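Local coordinates for phosphoenolpyruvate-protein phosphotransferase (Coxiella burnetii, PDB 3TRC) that probably transfers phosphate from phosphoenolpyruvate to a protein histidine with magnesium as cofactor, the piece here being its GAF domain, at residues E77-L82 with E88-A93; L130-L135 with A146-L151; Q61-K66 with E110-F115; I47-D50 with Y55-M58. All coordinates share one frame; numbering follows the deposited sequence.

How the interactions relate
All four contacts lie in one GAF domain and reach the same antiparallel sheet. Along the chain, interaction 4 comes first, on the hairpin of strands 42-49 and 54-61. Interaction 3 opens three residues later and closes only at strand 114-122, so interaction 1 falls within its span. Interaction 2 follows, on strand 125-134 and helix 142-164. Centres are about 12 Å apart for interactions 1 and 2, and about 18 Å for 2 and 4. Interactions 1 and 3 meet through strands 90-92 and 114-122, and 2 and 3 through 114-122 and 125-134. Interactions 1 and 4 share the sodium ion, which ties helix 78-86 to the hairpin.

Interaction 1: residues E77-L82 with E88-A93. With NA (sodium ion), chain C; PO4 (phosphate ion), chain B.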
loop_
_atom_site.group_PDB
_atom_site.type_symbol
_atom_site.label_atom_id
_atom_site.label_comp_id
_atom_site.label_asym_id
_atom_site.label_seq_id
_atom_site.Cartn_x
_atom_site.Cartn_y
_atom_site.Cartn_z
ATOM N N GLU A 77 -0.402 -6.656 28.484
ATOM C CA GLU A 77 0.101 -5.715 29.479
ATOM C C GLU A 77 0.464 -4.357 28.904
ATOM O O GLU A 77 0.955 -4.247 27.780
ATOM C CB GLU A 77 1.305 -6.302 30.218
ATOM C CG GLU A 77 0.986 -7.555 31.008
ATOM C CD GLU A 77 2.078 -7.900 32.001
ATOM O OE1 GLU A 77 3.136 -7.234 31.979
ATOM O OE2 GLU A 77 1.874 -8.834 32.805
ATOM N N GLY A 78 0.225 -3.318 29.694
ATOM C CA GLY A 78 0.562 -1.971 29.285
ATOM C C GLY A 78 -0.264 -1.451 28.125
ATOM O O GLY A 78 -1.227 -2.073 27.679
ATOM N N LEU A 79 0.127 -0.284 27.633
ATOM C CA LEU A 79 -0.586 0.365 26.554
ATOM C C LEU A 79 -0.394 -0.406 25.249
ATOM O O LEU A 79 -1.332 -0.583 24.475
ATOM C CB LEU A 79 -0.082 1.800 26.409
ATOM C CG LEU A 79 -0.883 2.744 25.523
ATOM C CD1 LEU A 79 -2.364 2.721 25.902
ATOM C CD2 LEU A 79 -0.307 4.150 25.639
ATOM N N ILE A 80 0.828 -0.855 25.001
ATOM C CA ILE A 80 1.099 -1.636 23.800
ATOM C C ILE A 80 0.296 -2.940 23.811
ATOM O O ILE A 80 -0.276 -3.340 22.790
ATOM C CB ILE A 80 2.612 -1.872 23.612
ATOM C CG1 ILE A 80 3.286 -0.537 23.286
ATOM C CG2 ILE A 80 2.872 -2.889 22.515
ATOM C CD1 ILE A 80 4.803 -0.563 23.282
ATOM N N GLY A 81 0.231 -3.584 24.974
ATOM C CA GLY A 81 -0.614 -4.752 25.146
ATOM C C GLY A 81 -2.071 -4.439 24.854
ATOM O O GLY A 81 -2.784 -5.239 24.252
ATOM N N LEU A 82 -2.522 -3.261 25.269
ATOM C CA LEU A 82 -3.914 -2.888 25.043
ATOM C C LEU A 82 -4.211 -2.738 23.549
ATOM O O LEU A 82 -5.263 -3.167 23.077
ATOM C CB LEU A 82 -4.260 -1.619 25.821
ATOM C CG LEU A 82 -5.731 -1.211 25.853
ATOM C CD1 LEU A 82 -6.607 -2.352 26.377
ATOM C CD2 LEU A 82 -5.905 0.051 26.690
ATOM N N GLU A 88 -7.300 -2.520 17.607
ATOM C CA GLU A 88 -7.686 -1.205 17.105
ATOM C C GLU A 88 -6.577 -0.229 17.443
ATOM O O GLU A 88 -5.839 -0.436 18.407
ATOM C CB GLU A 88 -8.944 -0.690 17.803
ATOM C CG GLU A 88 -10.175 -1.555 17.722
ATOM C CD GLU A 88 -11.292 -0.997 18.591
ATOM O OE1 GLU A 88 -11.027 -0.027 19.340
ATOM O OE2 GLU A 88 -12.425 -1.517 18.527
ATOM N N PRO A 89 -6.455 0.855 16.664
ATOM C CA PRO A 89 -5.455 1.857 17.037
ATOM C C PRO A 89 -5.780 2.554 18.355
ATOM O O PRO A 89 -6.950 2.755 18.697
ATOM C CB PRO A 89 -5.513 2.861 15.876
ATOM C CG PRO A 89 -6.089 2.087 14.732
ATOM C CD PRO A 89 -7.059 1.129 15.352
ATOM N N ILE A 90 -4.735 2.911 19.093
ATOM C CA ILE A 90 -4.863 3.793 20.241
ATOM C C ILE A 90 -4.048 5.046 19.936
ATOM O O ILE A 90 -2.844 4.975 19.679
ATOM C CB ILE A 90 -4.385 3.128 21.547
ATOM C CG1 ILE A 90 -5.207 1.866 21.829
ATOM C CG2 ILE A 90 -4.503 4.104 22.711
ATOM C CD1 ILE A 90 -4.856 1.180 23.145
ATOM N N ASN A 91 -4.725 6.188 19.942
ATOM C CA ASN A 91 -4.153 7.469 19.540
ATOM C C ASN A 91 -4.337 8.457 20.687
ATOM O O ASN A 91 -5.466 8.864 20.990
ATOM C CB ASN A 91 -4.897 7.949 18.291
ATOM C CG ASN A 91 -4.255 9.152 17.626
ATOM O OD1 ASN A 91 -3.478 9.882 18.229
ATOM N ND2 ASN A 91 -4.601 9.366 16.358
ATOM N N LEU A 92 -3.238 8.835 21.333
ATOM C CA LEU A 92 -3.303 9.660 22.538
ATOM C C LEU A 92 -2.372 10.863 22.457
ATOM O O LEU A 92 -1.334 10.811 21.803
ATOM C CB LEU A 92 -2.922 8.822 23.761
ATOM C CG LEU A 92 -3.685 7.512 23.939
ATOM C CD1 LEU A 92 -3.010 6.620 24.979
ATOM C CD2 LEU A 92 -5.131 7.784 24.304
ATOM N N ALA A 93 -2.739 11.939 23.148
ATOM C CA ALA A 93 -1.889 13.120 23.230
ATOM C C ALA A 93 -0.845 13.003 24.340
ATOM O O ALA A 93 0.229 13.597 24.255
ATOM C CB ALA A 93 -2.731 14.366 23.436
HETATM NA NA NA C . -1.693 -7.897 23.884
HETATM P P PO4 B . 3.670 0.010 27.957
HETATM O O1 PO4 B . 4.166 -1.111 28.832
HETATM O O2 PO4 B . 4.797 0.986 27.691
HETATM O O3 PO4 B . 3.159 -0.525 26.646
HETATM O O4 PO4 B . 2.561 0.757 28.656
#
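Leu79 and Leu82 pack on Ile90 and Leu92, where the short axes of helix 78-82 and strand 90-92 come within 10.2 Å at 137°. The contact is wholly apolar: methyls of Leu79, Ile90 and Leu92, and the branch carbon of Leu82. Leu79 and Leu92 reach toward each other tip to tip, with Leu79 CD2 3.7 Å from Leu92 CD1. The other methyl of Leu79, CD1, lies 4.0 Å from Ile90 CD1. Ile90 CD1 also meets Leu82 CG at 3.7 Å, and there the two side chains cross at about a right angle. Ile90 has CG1 anti to its carbonyl carbon (chi1 -60°), and the extended chain beyond it carries CD1 to both leucines. In this GAF domain the pairing sets helix 78-86 against strand 90-92, outermost in the sheet within this chain and hydrogen-bonded through its backbone to strand 114-122. Phe115 of that strand also touches Leu79. The first turn of the helix holds a phosphate, probably from the crystallisation liquor. Leu79 N donates to PO4 O4 at 2.8 Å and Ile80 N to PO4 O3 at 2.9 Å, both nearly straight. Gly78, with positive phi, brings its CA to 3.4 Å from PO4 O4. Lys102 N and Arg104 NH1 also bind this ion. Gly81 O is a sodium ligand at 2.9 Å, together with Tyr55 and Glu85. Gly76 is also part of the site.

Interaction 2: residues L130-L135 with A146-L151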
loop_
_atom_site.group_PDB
_atom_site.type_symbol
_atom_site.label_atom_id
_atom_site.label_comp_id
_atom_site.label_asym_id
_atom_site.label_seq_id
_atom_site.Cartn_x
_atom_site.Cartn_y
_atom_site.Cartn_z
ATOM N N LEU A 130 2.797 -1.648 15.674
ATOM C CA LEU A 130 3.584 -0.498 15.239
ATOM C C LEU A 130 3.332 0.645 16.216
ATOM O O LEU A 130 2.186 0.994 16.484
ATOM C CB LEU A 130 3.175 -0.094 13.819
ATOM C CG LEU A 130 3.800 1.167 13.218
ATOM C CD1 LEU A 130 5.269 0.919 12.940
ATOM C CD2 LEU A 130 3.073 1.575 11.935
ATOM N N VAL A 131 4.404 1.215 16.761
ATOM C CA VAL A 131 4.273 2.239 17.794
ATOM C C VAL A 131 4.988 3.509 17.363
ATOM O O VAL A 131 6.197 3.499 17.136
ATOM C CB VAL A 131 4.855 1.790 19.150
ATOM C CG1 VAL A 131 4.742 2.925 20.175
ATOM C CG2 VAL A 131 4.151 0.540 19.663
ATOM N N ILE A 132 4.233 4.600 17.265
ATOM C CA ILE A 132 4.780 5.885 16.855
ATOM C C ILE A 132 4.654 6.863 18.026
ATOM O O ILE A 132 3.609 6.951 18.656
ATOM C CB ILE A 132 4.046 6.448 15.611
ATOM C CG1 ILE A 132 4.006 5.413 14.478
ATOM C CG2 ILE A 132 4.725 7.719 15.128
ATOM C CD1 ILE A 132 2.733 4.575 14.449
ATOM N N GLN A 133 5.731 7.574 18.334
ATOM C CA GLN A 133 5.725 8.461 19.492
ATOM C C GLN A 133 6.312 9.812 19.141
ATOM O O GLN A 133 7.105 9.934 18.215
ATOM C CB GLN A 133 6.517 7.839 20.643
ATOM C CG GLN A 133 6.064 6.422 21.003
ATOM C CD GLN A 133 6.899 5.800 22.109
ATOM O OE1 GLN A 133 7.859 5.065 21.848
ATOM N NE2 GLN A 133 6.539 6.092 23.354
ATOM N N GLN A 134 5.901 10.838 19.874
ATOM C CA GLN A 134 6.498 12.151 19.697
ATOM C C GLN A 134 6.608 12.866 21.032
ATOM O O GLN A 134 5.890 12.553 21.981
ATOM C CB GLN A 134 5.723 12.991 18.674
ATOM C CG GLN A 134 4.248 13.140 18.958
ATOM C CD GLN A 134 3.476 13.614 17.738
ATOM O OE1 GLN A 134 4.043 13.796 16.660
ATOM N NE2 GLN A 134 2.178 13.819 17.907
ATOM N N LEU A 135 7.532 13.814 21.095
ATOM C CA LEU A 135 7.766 14.585 22.305
ATOM C C LEU A 135 6.600 15.519 22.625
ATOM O O LEU A 135 6.282 15.738 23.794
ATOM C CB LEU A 135 9.062 15.384 22.161
ATOM C CG LEU A 135 10.332 14.547 21.974
ATOM C CD1 LEU A 135 11.472 15.398 21.431
ATOM C CD2 LEU A 135 10.731 13.861 23.275
ATOM N N ALA A 146 -4.507 7.320 9.304
ATOM C CA ALA A 146 -4.879 6.597 8.089
ATOM C C ALA A 146 -3.642 6.108 7.334
ATOM O O ALA A 146 -3.595 4.976 6.843
ATOM C CB ALA A 146 -5.745 7.478 7.194
ATOM N N PHE A 147 -2.637 6.967 7.248
ATOM C CA PHE A 147 -1.367 6.612 6.639
ATOM C C PHE A 147 -0.730 5.419 7.344
ATOM O O PHE A 147 -0.340 4.438 6.710
ATOM C CB PHE A 147 -0.422 7.806 6.695
ATOM C CG PHE A 147 0.989 7.473 6.349
ATOM C CD1 PHE A 147 1.379 7.338 5.031
ATOM C CD2 PHE A 147 1.930 7.294 7.345
ATOM C CE1 PHE A 147 2.680 7.029 4.714
ATOM C CE2 PHE A 147 3.227 6.986 7.030
ATOM C CZ PHE A 147 3.606 6.853 5.718
ATOM N N CYS A 148 -0.627 5.512 8.661
ATOM C CA CYS A 148 0.016 4.460 9.442
ATOM C C CYS A 148 -0.762 3.141 9.413
ATOM O O CYS A 148 -0.170 2.059 9.384
ATOM C CB CYS A 148 0.244 4.931 10.881
ATOM S SG CYS A 148 1.518 6.183 11.103
ATOM N N VAL A 149 -2.088 3.226 9.429
ATOM C CA VAL A 149 -2.927 2.035 9.368
ATOM C C VAL A 149 -2.779 1.356 8.014
ATOM O O VAL A 149 -2.597 0.142 7.930
ATOM C CB VAL A 149 -4.404 2.363 9.650
ATOM C CG1 VAL A 149 -5.304 1.201 9.243
ATOM C CG2 VAL A 149 -4.590 2.705 11.116
ATOM N N THR A 150 -2.847 2.151 6.950
ATOM C CA THR A 150 -2.699 1.621 5.604
ATOM C C THR A 150 -1.342 0.953 5.455
ATOM O O THR A 150 -1.226 -0.132 4.868
ATOM C CB THR A 150 -2.874 2.743 4.548
ATOM O OG1 THR A 150 -4.162 3.340 4.716
ATOM C CG2 THR A 150 -2.776 2.175 3.148
ATOM N N LEU A 151 -0.316 1.582 6.016
ATOM C CA LEU A 151 1.033 1.030 6.009
ATOM C C LEU A 151 1.112 -0.304 6.759
ATOM O O LEU A 151 1.763 -1.245 6.301
ATOM C CB LEU A 151 2.004 2.029 6.624
ATOM C CG LEU A 151 3.481 1.644 6.644
ATOM C CD1 LEU A 151 3.979 1.393 5.227
ATOM C CD2 LEU A 151 4.297 2.730 7.321
#
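Ile132 and Cys148 make the closest contact between strand 130-134 and helix 146-151, and it is apolar. Ile132 CD1 lies 3.9 Å from Cys148 SG. The CB of Cys148 points toward the strand, and SG, anti to the carbonyl carbon (chi1 -71°), meets the isoleucine methyl. Ile132 answers with the CD1 end of its longer branch, and an off-stagger turn about chi2, at 94°, sets that methyl beside SG. Leu130, two residues earlier on the same side of the strand, meets the backbone of the same cysteine. Its CD2 methyl rests 4.2 Å from Cys148 O, a loose van der Waals contact.

The hydrogen bonds run within the helix. Ala146 O takes two donors from Thr150. Thr150 N reaches it at 2.9 Å as the normal helical bond, and Thr150 OG1 at 2.7 Å. The two come from opposite faces of the carbonyl plane. The hydroxyl thus spends its hydrogen on its own helix.

Other residues pack around the contact. Cys148 also touches Leu116 and Ile118 of strand 114-122, and Leu130 and Leu151 meet Leu34 of helix 23-37. Elsewhere on the helix, Val149 and Thr150 pack on Arg11 of the second subunit. The contact joins one face of the central antiparallel sheet to the last helix of this piece, 142-164, the helix-on-sheet core expected of a GAF domain.

Interaction 3: residues Q61-K66 with E110-F115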
loop_
_atom_site.group_PDB
_atom_site.type_symbol
_atom_site.label_atom_id
_atom_site.label_comp_id
_atom_site.label_asym_id
_atom_site.label_seq_id
_atom_site.Cartn_x
_atom_site.Cartn_y
_atom_site.Cartn_z
ATOM N N GLN A 61 13.506 3.324 15.579
ATOM C CA GLN A 61 14.214 4.571 15.378
ATOM C C GLN A 61 13.855 5.442 16.573
ATOM O O GLN A 61 12.679 5.697 16.835
ATOM C CB GLN A 61 13.779 5.222 14.069
ATOM C CG GLN A 61 14.253 6.649 13.888
ATOM C CD GLN A 61 15.761 6.766 13.832
ATOM O OE1 GLN A 61 16.461 5.832 13.432
ATOM N NE2 GLN A 61 16.275 7.920 14.246
ATOM N N GLY A 62 14.862 5.862 17.328
ATOM C CA GLY A 62 14.615 6.719 18.472
ATOM C C GLY A 62 14.940 6.049 19.791
ATOM O O GLY A 62 15.306 6.720 20.751
ATOM N N LEU A 63 14.805 4.727 19.836
ATOM C CA LEU A 63 15.084 3.957 21.041
ATOM C C LEU A 63 16.481 3.341 20.996
ATOM O O LEU A 63 17.100 3.252 19.939
ATOM C CB LEU A 63 14.047 2.844 21.225
ATOM C CG LEU A 63 12.782 3.141 22.038
ATOM C CD1 LEU A 63 12.212 4.515 21.718
ATOM C CD2 LEU A 63 11.741 2.043 21.838
ATOM N N ASN A 64 16.963 2.915 22.159
ATOM C CA ASN A 64 18.236 2.208 22.289
ATOM C C ASN A 64 18.325 1.057 21.280
ATOM O O ASN A 64 17.548 0.107 21.351
ATOM C CB ASN A 64 18.323 1.701 23.737
ATOM C CG ASN A 64 19.537 0.836 24.016
ATOM O OD1 ASN A 64 20.375 0.579 23.147
ATOM N ND2 ASN A 64 19.635 0.376 25.264
ATOM N N SER A 65 19.256 1.146 20.332
ATOM C CA SER A 65 19.303 0.169 19.240
ATOM C C SER A 65 19.597 -1.255 19.714
ATOM O O SER A 65 19.237 -2.233 19.046
ATOM C CB SER A 65 20.313 0.589 18.164
ATOM O OG SER A 65 21.651 0.433 18.615
ATOM N N LYS A 66 20.258 -1.375 20.859
ATOM C CA LYS A 66 20.608 -2.696 21.364
ATOM C C LYS A 66 19.366 -3.437 21.840
ATOM O O LYS A 66 19.385 -4.661 21.977
ATOM C CB LYS A 66 21.661 -2.618 22.481
ATOM C CG LYS A 66 22.357 -3.947 22.720
ATOM C CD LYS A 66 23.212 -3.950 23.977
ATOM C CE LYS A 66 23.724 -5.360 24.272
ATOM N NZ LYS A 66 24.518 -5.428 25.535
ATOM N N GLU A 110 13.924 9.074 25.786
ATOM C CA GLU A 110 13.349 10.417 25.835
ATOM C C GLU A 110 11.927 10.397 26.390
ATOM O O GLU A 110 11.253 9.370 26.359
ATOM C CB GLU A 110 13.351 11.065 24.446
ATOM C CG GLU A 110 14.716 11.500 23.950
ATOM C CD GLU A 110 14.630 12.660 22.976
ATOM O OE1 GLU A 110 14.582 13.821 23.439
ATOM O OE2 GLU A 110 14.607 12.417 21.752
ATOM N N ASP A 111 11.478 11.543 26.894
ATOM C CA ASP A 111 10.142 11.665 27.468
ATOM C C ASP A 111 9.086 11.926 26.399
ATOM O O ASP A 111 8.749 13.075 26.114
ATOM C CB ASP A 111 10.102 12.782 28.509
ATOM C CG ASP A 111 10.702 12.364 29.835
ATOM O OD1 ASP A 111 10.421 11.231 30.284
ATOM O OD2 ASP A 111 11.456 13.168 30.426
ATOM N N TYR A 112 8.554 10.856 25.821
ATOM C CA TYR A 112 7.522 10.997 24.797
ATOM C C TYR A 112 6.146 11.165 25.417
ATOM O O TYR A 112 5.906 10.761 26.558
ATOM C CB TYR A 112 7.521 9.800 23.844
ATOM C CG TYR A 112 8.862 9.553 23.212
ATOM C CD1 TYR A 112 9.424 10.482 22.346
ATOM C CD2 TYR A 112 9.575 8.393 23.484
ATOM C CE1 TYR A 112 10.657 10.264 21.768
ATOM C CE2 TYR A 112 10.808 8.165 22.909
ATOM C CZ TYR A 112 11.346 9.101 22.054
ATOM O OH TYR A 112 12.577 8.869 21.485
ATOM N N HIS A 113 5.245 11.773 24.656
ATOM C CA HIS A 113 3.889 11.995 25.126
ATOM C C HIS A 113 2.879 11.539 24.088
ATOM O O HIS A 113 2.135 10.592 24.329
ATOM C CB HIS A 113 3.696 13.462 25.515
ATOM C CG HIS A 113 4.524 13.872 26.691
ATOM N ND1 HIS A 113 4.078 13.756 27.990
ATOM C CD2 HIS A 113 5.786 14.355 26.769
ATOM C CE1 HIS A 113 5.021 14.171 28.816
ATOM N NE2 HIS A 113 6.070 14.539 28.102
ATOM N N GLY A 114 2.863 12.196 22.930
ATOM C CA GLY A 114 1.997 11.777 21.840
ATOM C C GLY A 114 2.278 10.330 21.479
ATOM O O GLY A 114 3.435 9.918 21.445
ATOM N N PHE A 115 1.224 9.567 21.201
ATOM C CA PHE A 115 1.330 8.113 21.030
ATOM C C PHE A 115 0.336 7.613 19.990
ATOM O O PHE A 115 -0.851 7.940 20.038
ATOM C CB PHE A 115 1.062 7.418 22.376
ATOM C CG PHE A 115 1.061 5.908 22.321
ATOM C CD1 PHE A 115 -0.090 5.203 21.978
ATOM C CD2 PHE A 115 2.192 5.189 22.687
ATOM C CE1 PHE A 115 -0.096 3.808 21.959
ATOM C CE2 PHE A 115 2.195 3.793 22.669
ATOM C CZ PHE A 115 1.048 3.104 22.305
HETATM O O HOH W 1 14.464 7.924 23.356
#
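Tyr112 meets Leu63 with its ring and Gly62 with its hydroxyl. On one face of the ring lies Glu110 C of its own segment, 4.2 Å above the plane and offset toward the rim. Leu63 comes in obliquely, with CD1 4.1 Å from Tyr112 CE2. The CB of Tyr112 points toward the loop 61-66, and the ring, with CG anti to the carbonyl carbon (chi1 -55°), carries its hydroxyl to the backbone of Gly62. Tyr112 OH and Gly62 O are 3.6 Å apart, and a water joins them.

That water has three protein partners. It donates to Gly62 O at 3.0 Å and accepts from Glu110 N at 2.7 Å. Its third bond is to Tyr112 OH, at 2.8 Å. One water thus links a carbonyl of the first segment to an amide and a hydroxyl of the second. Gly62 has a positive phi of 114°, a conformation suited to glycine. Just beyond, Asn64 OD1 accepts from Lys66 N and forms an Asx turn.

Leu63 and Tyr112 both pack on Ala42 of strand 42-49. His113 and Gly114 form a classic beta bulge opposite Gln134. Asn64 N is bonded to Glu109 OE2, a second polar tie between the two loops. The direct touch is small, one apolar contact and one long polar approach, so the water probably helps to fix the tyrosine hydroxyl against the loop after strand 54-61.

Interaction 4: residues I47-D50 with Y55-M58; sequences ICDD and YVLM. With NA (sodium ion), chain C.
Ile47 has the largest area covered in this contact, and it meets the strand 55-58 through both backbone and side chain. It forms an antiparallel hydrogen-bonded pair with Val56. Ile47 N donates to Val56 O, and Val56 N donates back to Ile47 O, each at 2.9 Å. The side chains of Ile47 and Met58, a selenomethionine here, cross obliquely, with Ile47 CG1 3.8 Å from Met58 CG.

Val56 lies on the same face of the sheet as Ile47. Its CG2, anti to the carbonyl carbon, touches Asp49 CB at 3.8 Å. The carboxylate of Asp49 is engaged elsewhere: OD2 makes a salt bridge with Arg72 and a hydrogen bond with His52.

Tyr55 is on the other face, in a non-hydrogen-bonded pair with Cys48. Cys48 SG comes 3.6 Å from Tyr55 CE1. It is 4.7 Å from the ring centroid and 68° off the ring normal, an oblique sulfur-aromatic contact. At the far end of the ring, Tyr55 OH binds the sodium ion at 2.7 Å, and the ion lies at the ring edge, in its plane. Gly81 and Glu85 also bind it.

The two segments belong to the beta hairpin of strands 42-49 and 54-61. Ile47 packs on Ile159 and Arg163 of helix 142-164. On the opposite face, Tyr55 reaches Leu126 and Ile129 of strand 125-134, and its hydroxyl meets helix 78-86 through the sodium ion.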
loop_
_atom_site.group_PDB
_atom_site.type_symbol
_atom_site.label_atom_id
_atom_site.label_comp_id
_atom_site.label_asym_id
_atom_site.label_seq_id
_atom_site.Cartn_x
_atom_site.Cartn_y
_atom_site.Cartn_z
ATOM N N ILE A 47 7.108 -7.653 16.974
ATOM C CA ILE A 47 6.503 -8.836 16.380
ATOM C C ILE A 47 6.094 -9.810 17.481
ATOM O O ILE A 47 6.807 -9.974 18.473
ATOM C CB ILE A 47 7.455 -9.502 15.367
ATOM C CG1 ILE A 47 7.699 -8.554 14.187
ATOM C CG2 ILE A 47 6.871 -10.809 14.859
ATOM C CD1 ILE A 47 8.402 -9.209 13.013
ATOM N N CYS A 48 4.932 -10.438 17.314
ATOM C CA CYS A 48 4.449 -11.405 18.296
ATOM C C CYS A 48 5.314 -12.654 18.354
ATOM O O CYS A 48 5.667 -13.229 17.320
ATOM C CB CYS A 48 3.018 -11.823 17.972
ATOM S SG CYS A 48 1.830 -10.500 18.090
ATOM N N ASP A 49 5.640 -13.067 19.575
ATOM C CA ASP A 49 6.302 -14.343 19.839
ATOM C C ASP A 49 5.277 -15.178 20.589
ATOM O O ASP A 49 5.218 -15.150 21.816
ATOM C CB ASP A 49 7.554 -14.119 20.699
ATOM C CG ASP A 49 8.345 -15.395 20.941
ATOM O OD1 ASP A 49 7.867 -16.486 20.563
ATOM O OD2 ASP A 49 9.448 -15.304 21.519
ATOM N N ASP A 50 4.443 -15.899 19.843
ATOM C CA ASP A 50 3.294 -16.571 20.433
ATOM C C ASP A 50 3.665 -17.645 21.452
ATOM O O ASP A 50 2.947 -17.836 22.425
ATOM C CB ASP A 50 2.366 -17.126 19.346
ATOM C CG ASP A 50 1.678 -16.023 18.549
ATOM O OD1 ASP A 50 1.392 -14.960 19.128
ATOM O OD2 ASP A 50 1.420 -16.219 17.345
ATOM N N TYR A 55 5.553 -9.661 22.990
ATOM C CA TYR A 55 5.947 -8.869 21.839
ATOM C C TYR A 55 7.448 -8.675 21.890
ATOM O O TYR A 55 7.990 -8.363 22.944
ATOM C CB TYR A 55 5.283 -7.503 21.912
ATOM C CG TYR A 55 3.790 -7.590 21.884
ATOM C CD1 TYR A 55 3.147 -7.936 20.710
ATOM C CD2 TYR A 55 3.027 -7.336 23.015
ATOM C CE1 TYR A 55 1.798 -8.024 20.641
ATOM C CE2 TYR A 55 1.643 -7.433 22.959
ATOM C CZ TYR A 55 1.046 -7.779 21.750
ATOM O OH TYR A 55 -0.310 -7.886 21.596
ATOM N N VAL A 56 8.116 -8.847 20.754
ATOM C CA VAL A 56 9.561 -8.638 20.691
ATOM C C VAL A 56 9.889 -7.451 19.800
ATOM O O VAL A 56 9.415 -7.366 18.674
ATOM C CB VAL A 56 10.272 -9.877 20.121
ATOM C CG1 VAL A 56 11.788 -9.678 20.162
ATOM C CG2 VAL A 56 9.873 -11.112 20.902
ATOM N N LEU A 57 10.689 -6.519 20.304
ATOM C CA LEU A 57 11.077 -5.375 19.486
ATOM C C LEU A 57 11.930 -5.856 18.318
ATOM O O LEU A 57 12.931 -6.551 18.517
ATOM C CB LEU A 57 11.859 -4.366 20.324
ATOM C CG LEU A 57 12.312 -3.125 19.560
ATOM C CD1 LEU A 57 11.104 -2.275 19.170
ATOM C CD2 LEU A 57 13.289 -2.318 20.414
HETATM N N MSE A 58 11.542 -5.496 17.099
HETATM C CA MSE A 58 12.266 -5.970 15.915
HETATM C C MSE A 58 12.874 -4.855 15.058
HETATM O O MSE A 58 13.703 -5.113 14.183
HETATM C CB MSE A 58 11.380 -6.910 15.084
HETATM C CG MSE A 58 11.104 -8.260 15.767
HETATM SE SE MSE A 58 12.716 -9.287 16.190
HETATM C CE MSE A 58 13.200 -9.785 14.373
HETATM NA NA NA C . -1.693 -7.897 23.884
#